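Side-chain contacts in cell division GTPase FtsZ, diverged (Clostridium botulinum C, PDB 3V3T), which is a diverged member of the tubulin/FtsZ family, whose fold joins a Rossmann-like N-terminal domain to a TubZ-like C-terminal domain: residues N36-K39 / K40-D43; W146-I149 / M150-T153; K177-A180 / T181-D185; K221-I224 / Q225-L228; M297-I300 / I301-M305. The protein carries 1 engineered substitution. One frame throughout, in Å; residues are numbered along the deposited sequence.

How the contacts relate
All five contacts are local, each made between side chains within a helical turn or at a helix start, so none closes a long loop; they follow one another in series, without nesting or crossing. From the N terminus, contact 1 joins the end of strand 31-36 to helix 39-43, and contact 2 lies in the last turns of helix 136-152. Contact 3 covers residues 177-185 of helix 172-187, contact 4 starts helix 224-233, and contact 5 lies near the end of helix 291-306. The nearest atoms of contacts 2 and 5 are about 5 Å apart, and helix 291-306 packs against helix 136-152. The centres of contacts 1 and 4 are about 44 Å apart, on opposite sides of the chain's centre.

Contact 1 (N36-K39 / K40-D43); sequences NTSK and KDLD
Ser38 and Asp41 meet at the start of a short helix, where Ser38 is the N-cap. The Ser38 hydroxyl lies anti to its own backbone nitrogen (chi1 159°), which brings OG to a backbone N-H of the first turn, accepting from Asp41 N at 3.0 Å, with an N-H...O angle of 163°. Two backbone bonds continue the turn: Leu42 N donates to Ser38 O, and Asp43 N to Lys39 O at 2.7 Å. Ahead of the cap, the side chain of Asn36 forms an Asx turn, its OD1 accepting from Ser38 N at 3.0 Å; the donor stands 61° out of the amide plane. Asn36 ND2 reaches Asp41 OD2 in a weak bond of 3.5 Å, and the main polar partner of that carboxylate is Gln14, at OD1.

Charge plays a lesser part. Lys39 bends at its second torsion and passes across Asp43 at about a right angle, and Lys39 NZ to Asp43 OD1 measures 3.8 Å, a long salt bridge. The apolar component is Leu42, whose CD2 rests 3.6 Å from Asn36 CB.

Within the fold, the turn follows strand 31-36, where backbone bonds join Asn36 to Tyr52 and Ile54. Lys39 and Leu42 lie against strand 51-53, the neighbour of strand 31-36 in the sheet.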
# COMPACT_ATOMS: atom_id res chain seq x y z
N ASN A 36 8.69 -2.98 15.41
CA ASN A 36 10.08 -2.69 15.04
C ASN A 36 11.11 -3.38 15.95
O ASN A 36 10.86 -3.61 17.13
CB ASN A 36 10.30 -1.17 15.05
CG ASN A 36 11.36 -0.72 14.05
OD1 ASN A 36 12.31 -1.45 13.74
ND2 ASN A 36 11.21 0.50 13.54
N THR A 37 12.27 -3.69 15.38
CA THR A 37 13.42 -4.13 16.16
C THR A 37 14.10 -2.95 16.85
O THR A 37 14.75 -3.11 17.87
CB THR A 37 14.45 -4.88 15.28
OG1 THR A 37 14.69 -4.13 14.08
CG2 THR A 37 13.92 -6.25 14.89
N SER A 38 13.94 -1.75 16.29
CA SER A 38 14.61 -0.56 16.83
C SER A 38 13.74 0.24 17.78
O SER A 38 12.68 0.75 17.39
CB SER A 38 15.06 0.35 15.68
OG SER A 38 15.26 1.68 16.13
N LYS A 39 14.18 0.38 19.03
CA LYS A 39 13.44 1.15 20.02
C LYS A 39 13.50 2.65 19.71
O LYS A 39 12.50 3.36 19.82
CB LYS A 39 13.95 0.87 21.43
CG LYS A 39 13.00 1.35 22.52
CD LYS A 39 11.57 0.89 22.25
CE LYS A 39 10.55 1.62 23.12
NZ LYS A 39 9.14 1.38 22.68
N LYS A 40 14.68 3.11 19.31
CA LYS A 40 14.86 4.49 18.87
C LYS A 40 13.79 4.88 17.83
O LYS A 40 13.16 5.93 17.96
CB LYS A 40 16.26 4.70 18.29
CG LYS A 40 17.38 4.28 19.25
CD LYS A 40 18.43 3.40 18.57
CE LYS A 40 17.82 2.13 17.95
NZ LYS A 40 17.39 1.11 18.96
N ASP A 41 13.59 4.02 16.83
CA ASP A 41 12.59 4.29 15.80
C ASP A 41 11.18 4.41 16.37
O ASP A 41 10.46 5.36 16.07
CB ASP A 41 12.62 3.21 14.71
CG ASP A 41 13.82 3.33 13.79
OD1 ASP A 41 14.47 4.41 13.77
OD2 ASP A 41 14.12 2.35 13.07
N LEU A 42 10.78 3.43 17.18
CA LEU A 42 9.48 3.47 17.85
C LEU A 42 9.35 4.73 18.71
O LEU A 42 8.32 5.40 18.68
CB LEU A 42 9.28 2.23 18.73
CG LEU A 42 9.25 0.93 17.93
CD1 LEU A 42 9.06 -0.26 18.86
CD2 LEU A 42 8.15 1.00 16.89
N ASP A 43 10.39 5.05 19.46
CA ASP A 43 10.36 6.21 20.35
C ASP A 43 10.25 7.52 19.58
O ASP A 43 9.77 8.52 20.11
CB ASP A 43 11.59 6.24 21.26
CG ASP A 43 11.49 5.26 22.41
OD1 ASP A 43 10.34 4.97 22.83
OD2 ASP A 43 12.54 4.79 22.90

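Contact 2 (W146-I149 / M150-T153); sequences WNDI and MRST
Met150 folds back against one face of the indole of Trp146, one turn earlier in the helix. Its CE lies over the six-membered ring, 3.6 Å from the centroid and 17° off the normal, a CH-pi contact; Met150 SD is 4.3 Å from the same Trp146 ring centroid and 33° off the normal, an oblique Met-aromatic contact. Bends at the second and third torsions of Met150 carry the methyl there.

Trp146 O accepts from Met150 N, Asn147 O from Arg151 N at 2.9 Å, and Met150 O from Thr153 N. Asp148 OD1 takes Arg151 NH2 at 3.0 Å in a salt bridge lying in the guanidinium plane, while OD2 pairs with Arg64. Ile149 O receives Thr153 OG1 at 2.7 Å, the donor standing 40° out of the carbonyl plane; that hydroxyl also takes a weak bond from Gly156 N. Ser152 N has weak bonds to Asp148 O and Ile149 O, and Ser152 O accepts from Lys115.

Helix 136-152 is the crossover of the beta-alpha-beta unit with strands 122-129 and 160-165, and Trp146 and Met150 pack on the latter. Its backbone pattern frays here, where the threonine hydroxyl takes up a carbonyl. An aspartate bridging two arginines would probably favour its ionised form.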
# COMPACT_ATOMS: atom_id res chain seq x y z
N TRP A 146 9.41 -9.33 -2.07
CA TRP A 146 8.35 -9.54 -3.03
C TRP A 146 8.10 -11.04 -3.26
O TRP A 146 6.96 -11.52 -3.21
CB TRP A 146 8.75 -8.87 -4.34
CG TRP A 146 7.81 -9.14 -5.44
CD1 TRP A 146 7.97 -10.04 -6.45
CD2 TRP A 146 6.56 -8.48 -5.68
NE1 TRP A 146 6.89 -9.99 -7.29
CE2 TRP A 146 6.02 -9.04 -6.85
CE3 TRP A 146 5.86 -7.47 -5.02
CZ2 TRP A 146 4.80 -8.62 -7.37
CZ3 TRP A 146 4.63 -7.07 -5.53
CH2 TRP A 146 4.12 -7.63 -6.70
N ASN A 147 9.17 -11.78 -3.51
CA ASN A 147 9.03 -13.20 -3.78
C ASN A 147 8.37 -13.94 -2.62
O ASN A 147 7.55 -14.83 -2.85
CB ASN A 147 10.37 -13.81 -4.14
CG ASN A 147 10.79 -13.50 -5.56
OD1 ASN A 147 9.96 -13.08 -6.38
ND2 ASN A 147 12.07 -13.72 -5.87
N ASP A 148 8.73 -13.59 -1.39
CA ASP A 148 8.18 -14.29 -0.24
C ASP A 148 6.70 -13.98 -0.08
O ASP A 148 5.90 -14.85 0.28
CB ASP A 148 8.92 -13.93 1.04
CG ASP A 148 10.31 -14.53 1.12
OD1 ASP A 148 10.64 -15.38 0.27
OD2 ASP A 148 11.06 -14.13 2.04
N ILE A 149 6.34 -12.73 -0.36
CA ILE A 149 4.92 -12.36 -0.34
C ILE A 149 4.13 -13.09 -1.43
O ILE A 149 3.05 -13.64 -1.17
CB ILE A 149 4.74 -10.83 -0.35
CG1 ILE A 149 5.10 -10.28 1.03
CG2 ILE A 149 3.31 -10.44 -0.70
CD1 ILE A 149 4.97 -8.79 1.17
N MET A 150 4.67 -13.14 -2.65
CA MET A 150 4.03 -13.87 -3.74
C MET A 150 3.79 -15.34 -3.35
O MET A 150 2.69 -15.86 -3.46
CB MET A 150 4.87 -13.80 -5.01
CG MET A 150 4.89 -12.41 -5.68
SD MET A 150 3.24 -11.81 -6.16
CE MET A 150 2.98 -10.47 -5.02
N ARG A 151 4.85 -15.99 -2.88
CA ARG A 151 4.78 -17.40 -2.52
C ARG A 151 3.74 -17.71 -1.43
O ARG A 151 3.17 -18.79 -1.39
CB ARG A 151 6.17 -17.91 -2.14
CG ARG A 151 6.21 -19.27 -1.44
CD ARG A 151 7.65 -19.79 -1.32
NE ARG A 151 8.64 -18.71 -1.21
CZ ARG A 151 9.53 -18.42 -2.15
NH1 ARG A 151 9.57 -19.13 -3.27
NH2 ARG A 151 10.39 -17.42 -1.98
N SER A 152 3.49 -16.74 -0.54
CA SER A 152 2.57 -16.93 0.58
C SER A 152 1.14 -16.46 0.34
O SER A 152 0.29 -16.65 1.21
CB SER A 152 3.10 -16.19 1.81
OG SER A 152 4.34 -16.74 2.23
N THR A 153 0.87 -15.83 -0.80
CA THR A 153 -0.42 -15.21 -1.04
C THR A 153 -0.96 -15.60 -2.40
O THR A 153 -1.75 -14.85 -3.01
CB THR A 153 -0.32 -13.68 -1.04
OG1 THR A 153 0.54 -13.26 -2.11
CG2 THR A 153 0.23 -13.17 0.28

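Contact 3 (K177-A180 / T181-D185); sequences KEFA and TLFND
Thr181 meets Lys177 through both of its donors. Thr181 OG1 and Thr181 N each lie 3.0 Å from Lys177 O and reach that oxygen from opposite faces of the carbonyl plane. The hydroxyl can turn back along the helix because OG1 is anti to the carbonyl carbon of Thr181 (chi1 -60°).

Leu182 comes next, with N bonded to Glu178 O at 2.8 Å. Leu182 CD1 lies alongside Glu178 CG at 4.0 Å, and the two side chains point the same way; the carboxylate beyond continues to Arg169. Phe183 N donates to Phe179 O, and Phe183 CB sits over a face of the Phe179 ring, 4.3 Å from the centroid and 20° off the normal. The two rings run side by side with planes at 27°, but centroids 5.7 Å apart leave little stacking overlap, and the CH-pi contact probably matters more. Asn184 N reaches Ala180 O at 2.9 Å, and its side-chain OD1 bonds Tyr30 and Lys4.

The doubled bond at Lys177 O thus satisfies the Thr181 hydroxyl within the helix's own turn, whereas the face of Phe179 and Phe183 is apolar and packs through Phe179 on Tyr162 and Leu164 of strand 160-165.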
# COMPACT_ATOMS: atom_id res chain seq x y z
N LYS A 177 4.04 11.20 2.09
CA LYS A 177 3.01 12.21 2.24
C LYS A 177 1.94 12.03 1.20
O LYS A 177 0.75 12.17 1.49
CB LYS A 177 3.60 13.61 2.09
CG LYS A 177 4.45 14.08 3.26
CD LYS A 177 5.07 15.44 2.94
CE LYS A 177 5.99 15.92 4.06
NZ LYS A 177 6.44 17.33 3.84
N GLU A 178 2.36 11.74 -0.03
CA GLU A 178 1.40 11.61 -1.11
C GLU A 178 0.54 10.36 -0.94
O GLU A 178 -0.67 10.40 -1.18
CB GLU A 178 2.08 11.61 -2.47
CG GLU A 178 1.09 11.60 -3.61
CD GLU A 178 1.61 12.31 -4.85
OE1 GLU A 178 2.68 12.98 -4.79
OE2 GLU A 178 0.92 12.19 -5.89
N PHE A 179 1.16 9.26 -0.51
CA PHE A 179 0.38 8.05 -0.31
C PHE A 179 -0.66 8.26 0.77
O PHE A 179 -1.82 7.86 0.62
CB PHE A 179 1.21 6.83 0.08
CG PHE A 179 0.35 5.63 0.43
CD1 PHE A 179 -0.26 4.88 -0.58
CD2 PHE A 179 0.11 5.29 1.75
CE1 PHE A 179 -1.07 3.79 -0.27
CE2 PHE A 179 -0.69 4.20 2.08
CZ PHE A 179 -1.28 3.44 1.07
N ALA A 180 -0.25 8.91 1.85
CA ALA A 180 -1.17 9.17 2.95
C ALA A 180 -2.35 9.99 2.44
O ALA A 180 -3.51 9.69 2.74
CB ALA A 180 -0.46 9.87 4.07
N THR A 181 -2.05 11.00 1.64
CA THR A 181 -3.11 11.85 1.10
C THR A 181 -4.03 11.04 0.18
O THR A 181 -5.26 11.11 0.30
CB THR A 181 -2.54 13.07 0.37
OG1 THR A 181 -1.77 13.84 1.30
CG2 THR A 181 -3.66 13.96 -0.19
N LEU A 182 -3.45 10.25 -0.72
CA LEU A 182 -4.26 9.51 -1.67
C LEU A 182 -5.13 8.48 -0.95
O LEU A 182 -6.31 8.32 -1.26
CB LEU A 182 -3.40 8.83 -2.73
CG LEU A 182 -2.70 9.77 -3.72
CD1 LEU A 182 -1.73 8.98 -4.58
CD2 LEU A 182 -3.73 10.47 -4.59
N PHE A 183 -4.56 7.80 0.02
CA PHE A 183 -5.32 6.78 0.72
C PHE A 183 -6.45 7.38 1.55
O PHE A 183 -7.58 6.90 1.53
CB PHE A 183 -4.41 5.95 1.61
CG PHE A 183 -5.08 4.77 2.20
CD1 PHE A 183 -5.23 3.61 1.45
CD2 PHE A 183 -5.59 4.81 3.49
CE1 PHE A 183 -5.86 2.49 2.01
CE2 PHE A 183 -6.21 3.70 4.03
CZ PHE A 183 -6.35 2.54 3.28
N ASN A 184 -6.14 8.44 2.28
CA ASN A 184 -7.16 9.12 3.06
C ASN A 184 -8.25 9.75 2.17
O ASN A 184 -9.43 9.72 2.51
CB ASN A 184 -6.53 10.15 3.99
CG ASN A 184 -7.52 10.73 4.97
OD1 ASN A 184 -8.06 10.02 5.82
ND2 ASN A 184 -7.76 12.03 4.85
N ASP A 185 -7.85 10.31 1.02
CA ASP A 185 -8.83 10.84 0.07
C ASP A 185 -9.73 9.71 -0.42
O ASP A 185 -10.94 9.87 -0.52
CB ASP A 185 -8.15 11.50 -1.12
CG ASP A 185 -7.54 12.83 -0.77
OD1 ASP A 185 -7.86 13.37 0.31
OD2 ASP A 185 -6.74 13.34 -1.58

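Contact 4 (K221-I224 / Q225-L228); sequences KEDI and QVAL
This is a helix N-cap contact, made by Asp223 with Gln225 and Val226 where the loop after strand 211-217 turns into helix 224-233. Asp223 accepts with one carboxylate oxygen: OD2 takes Val226 N at 3.1 Å, with an N-H...O angle of 154°, on its anti lone pair. Asp223 OD2 also lies 2.8 Å from Gln225 N, but at 118° that bond is weak. Placing CG anti to the backbone nitrogen (chi1 173°) swings the carboxylate over the first turn. The backbone of the cap residue takes part too, Asp223 O accepting from Ala227 N at 2.8 Å.

Side-chain contacts accompany the cap. CG2 of Val226 packs on Asp223 CB at 3.8 Å, the side chains crossing at about a right angle, and CG1 of Val226 is 3.3 Å from Glu222 OE1. CG of Glu222, held between its backbone nitrogen and carbonyl carbon, lies 4.0 Å from Ala227 CB. Ile224, the first helical residue, runs alongside Leu228 one turn on, with Ile224 CG1 to Leu228 CD1 at 4.1 Å, and both lie on Phe218 of the preceding loop and Ile261 of helix 258-265.

A carboxylate facing backbone N-H groups that the helix itself cannot pair is the classic N-cap. Its negative charge would probably interact favourably with the positive end of the helix dipole, here in the TubZ-like C-terminal region.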
# COMPACT_ATOMS: atom_id res chain seq x y z
N LYS A 221 -8.93 20.63 -14.61
CA LYS A 221 -8.76 21.53 -15.75
C LYS A 221 -8.77 20.89 -17.14
O LYS A 221 -9.77 20.94 -17.85
CB LYS A 221 -7.48 22.36 -15.58
CG LYS A 221 -7.50 23.28 -14.37
CD LYS A 221 -6.28 24.18 -14.36
CE LYS A 221 -6.48 25.37 -13.43
NZ LYS A 221 -5.53 26.48 -13.72
N GLU A 222 -7.64 20.30 -17.54
CA GLU A 222 -7.43 19.86 -18.92
C GLU A 222 -8.31 18.69 -19.36
O GLU A 222 -9.11 18.17 -18.58
CB GLU A 222 -5.95 19.57 -19.19
CG GLU A 222 -5.23 18.86 -18.06
CD GLU A 222 -3.73 18.76 -18.27
OE1 GLU A 222 -3.28 18.83 -19.44
OE2 GLU A 222 -2.99 18.60 -17.27
N ASP A 223 -8.16 18.30 -20.62
CA ASP A 223 -8.84 17.13 -21.15
C ASP A 223 -8.67 15.95 -20.17
O ASP A 223 -7.59 15.72 -19.64
CB ASP A 223 -8.28 16.79 -22.52
CG ASP A 223 -8.81 15.49 -23.08
OD1 ASP A 223 -9.71 15.54 -23.93
OD2 ASP A 223 -8.32 14.41 -22.67
N ILE A 224 -9.75 15.21 -19.93
CA ILE A 224 -9.72 14.19 -18.90
C ILE A 224 -8.75 13.05 -19.22
O ILE A 224 -8.10 12.53 -18.33
CB ILE A 224 -11.13 13.67 -18.56
CG1 ILE A 224 -11.07 12.73 -17.35
CG2 ILE A 224 -11.76 12.96 -19.75
CD1 ILE A 224 -12.43 12.38 -16.84
N GLN A 225 -8.64 12.68 -20.50
CA GLN A 225 -7.65 11.67 -20.90
C GLN A 225 -6.21 12.16 -20.67
O GLN A 225 -5.35 11.40 -20.21
CB GLN A 225 -7.84 11.24 -22.35
CG GLN A 225 -9.12 10.47 -22.63
CD GLN A 225 -9.21 9.97 -24.07
OE1 GLN A 225 -8.44 9.11 -24.49
NE2 GLN A 225 -10.16 10.50 -24.82
N VAL A 226 -5.96 13.43 -20.97
CA VAL A 226 -4.64 14.01 -20.77
C VAL A 226 -4.30 14.11 -19.28
O VAL A 226 -3.19 13.79 -18.87
CB VAL A 226 -4.50 15.41 -21.45
CG1 VAL A 226 -3.12 16.01 -21.20
CG2 VAL A 226 -4.77 15.30 -22.94
N ALA A 227 -5.26 14.56 -18.48
CA ALA A 227 -5.04 14.71 -17.05
C ALA A 227 -4.73 13.37 -16.38
O ALA A 227 -3.90 13.30 -15.48
CB ALA A 227 -6.23 15.36 -16.39
N LEU A 228 -5.39 12.31 -16.81
CA LEU A 228 -5.20 11.00 -16.19
C LEU A 228 -3.88 10.39 -16.64
O LEU A 228 -3.21 9.67 -15.88
CB LEU A 228 -6.37 10.06 -16.50
CG LEU A 228 -7.51 10.27 -15.50
CD1 LEU A 228 -8.78 9.57 -15.94
CD2 LEU A 228 -7.06 9.78 -14.13

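Contact 5 (M297-I300 / I301-M305); sequences MNEI and IEDKM
Ile300 overlaps the aliphatic part of Lys304, the two side chains lying alongside each other and pointing the same way. The methyl CG2 of Ile300 makes the contact, with Lys304 CD at 3.5 Å and CE at 3.6 Å. It is placed there by chi1 of -54°, which sets CG2 anti to the backbone nitrogen, while the lysine bends at its second and fourth torsions. Its ammonium end then leaves the contact: NZ donates to Glu134 O, with a weak bond to Thr133 O and a weak, long ion pair to Asp135.

From Ile301 to Lys304 the backbone keeps the regular i to i+4 bonds. Ile301 N donates to Met297 O at 2.9 Å, Glu302 N to Asn298 O, Asp303 N to Glu299 O, and Lys304 N to Ile300 O at 2.9 Å. CG1 of Ile301 lies 3.3 Å from Met297 O, the oxygen its own backbone N bonds.

Acidic side chains line another part of the turn. Glu299 and Asp303 run side by side with carboxylate planes 52° apart, and Glu299 OE2 lies 5.2 Å from Asp303 OD2, like charges that may repel weakly. Asp303 OD2 also sits 2.9 Å from Glu299 O, an approach of two acceptors that makes the modelled position of this exposed carboxylate doubtful.

Residues 297-305 begin at a kink in helix 291-306, where the nitrogens of Met297 and Asn298 have no bond to the preceding turn. Met297, Ile300 and Ile301 meet His139 of helix 136-152, and Met297 also touches Ile143, which sets the apolar face of this helix against that neighbour.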
# COMPACT_ATOMS: atom_id res chain seq x y z
N MET A 297 14.32 -4.65 -10.99
CA MET A 297 15.35 -4.62 -9.96
C MET A 297 16.44 -5.65 -10.23
O MET A 297 17.60 -5.44 -9.87
CB MET A 297 14.74 -4.80 -8.57
CG MET A 297 13.87 -3.65 -8.12
SD MET A 297 13.29 -3.84 -6.42
CE MET A 297 12.46 -5.42 -6.47
N ASN A 298 16.08 -6.76 -10.88
CA ASN A 298 17.07 -7.76 -11.25
C ASN A 298 18.12 -7.20 -12.20
O ASN A 298 19.30 -7.52 -12.09
CB ASN A 298 16.41 -9.00 -11.86
CG ASN A 298 15.80 -9.89 -10.80
OD1 ASN A 298 16.49 -10.32 -9.88
ND2 ASN A 298 14.50 -10.15 -10.91
N GLU A 299 17.68 -6.34 -13.12
CA GLU A 299 18.60 -5.70 -14.04
C GLU A 299 19.55 -4.75 -13.31
O GLU A 299 20.71 -4.60 -13.68
CB GLU A 299 17.84 -4.96 -15.14
CG GLU A 299 18.68 -4.65 -16.37
CD GLU A 299 17.82 -4.46 -17.61
OE1 GLU A 299 16.58 -4.34 -17.48
OE2 GLU A 299 18.40 -4.43 -18.73
N ILE A 300 19.05 -4.10 -12.26
CA ILE A 300 19.87 -3.22 -11.45
C ILE A 300 20.93 -4.02 -10.71
O ILE A 300 22.10 -3.65 -10.66
CB ILE A 300 19.03 -2.47 -10.39
CG1 ILE A 300 17.86 -1.73 -11.05
CG2 ILE A 300 19.93 -1.54 -9.58
CD1 ILE A 300 18.28 -0.72 -12.08
N ILE A 301 20.51 -5.14 -10.14
CA ILE A 301 21.41 -6.02 -9.40
C ILE A 301 22.51 -6.54 -10.31
O ILE A 301 23.69 -6.50 -9.95
CB ILE A 301 20.64 -7.19 -8.77
CG1 ILE A 301 19.76 -6.68 -7.63
CG2 ILE A 301 21.59 -8.27 -8.28
CD1 ILE A 301 18.63 -7.61 -7.26
N GLU A 302 22.13 -7.02 -11.50
CA GLU A 302 23.11 -7.49 -12.48
C GLU A 302 24.17 -6.43 -12.78
O GLU A 302 25.37 -6.71 -12.77
CB GLU A 302 22.43 -7.88 -13.79
CG GLU A 302 21.57 -9.13 -13.74
CD GLU A 302 20.92 -9.43 -15.09
OE1 GLU A 302 21.66 -9.56 -16.09
OE2 GLU A 302 19.67 -9.53 -15.15
N ASP A 303 23.71 -5.21 -13.04
CA ASP A 303 24.61 -4.12 -13.43
C ASP A 303 25.52 -3.67 -12.29
O ASP A 303 26.69 -3.35 -12.52
CB ASP A 303 23.81 -2.94 -13.98
CG ASP A 303 22.98 -3.33 -15.18
OD1 ASP A 303 23.36 -4.31 -15.86
OD2 ASP A 303 21.96 -2.66 -15.44
N LYS A 304 25.00 -3.64 -11.07
CA LYS A 304 25.80 -3.27 -9.91
C LYS A 304 26.79 -4.38 -9.53
O LYS A 304 27.83 -4.11 -8.93
CB LYS A 304 24.92 -2.90 -8.72
CG LYS A 304 24.60 -1.41 -8.65
CD LYS A 304 23.15 -1.15 -8.30
CE LYS A 304 22.79 0.32 -8.48
NZ LYS A 304 23.38 1.17 -7.42
N MET A 305 26.45 -5.62 -9.87
CA MET A 305 27.35 -6.75 -9.65
C MET A 305 28.48 -6.74 -10.66
O MET A 305 29.62 -7.11 -10.35
CB MET A 305 26.60 -8.07 -9.74
CG MET A 305 25.94 -8.50 -8.45
SD MET A 305 25.18 -10.12 -8.63
CE MET A 305 24.34 -10.28 -7.05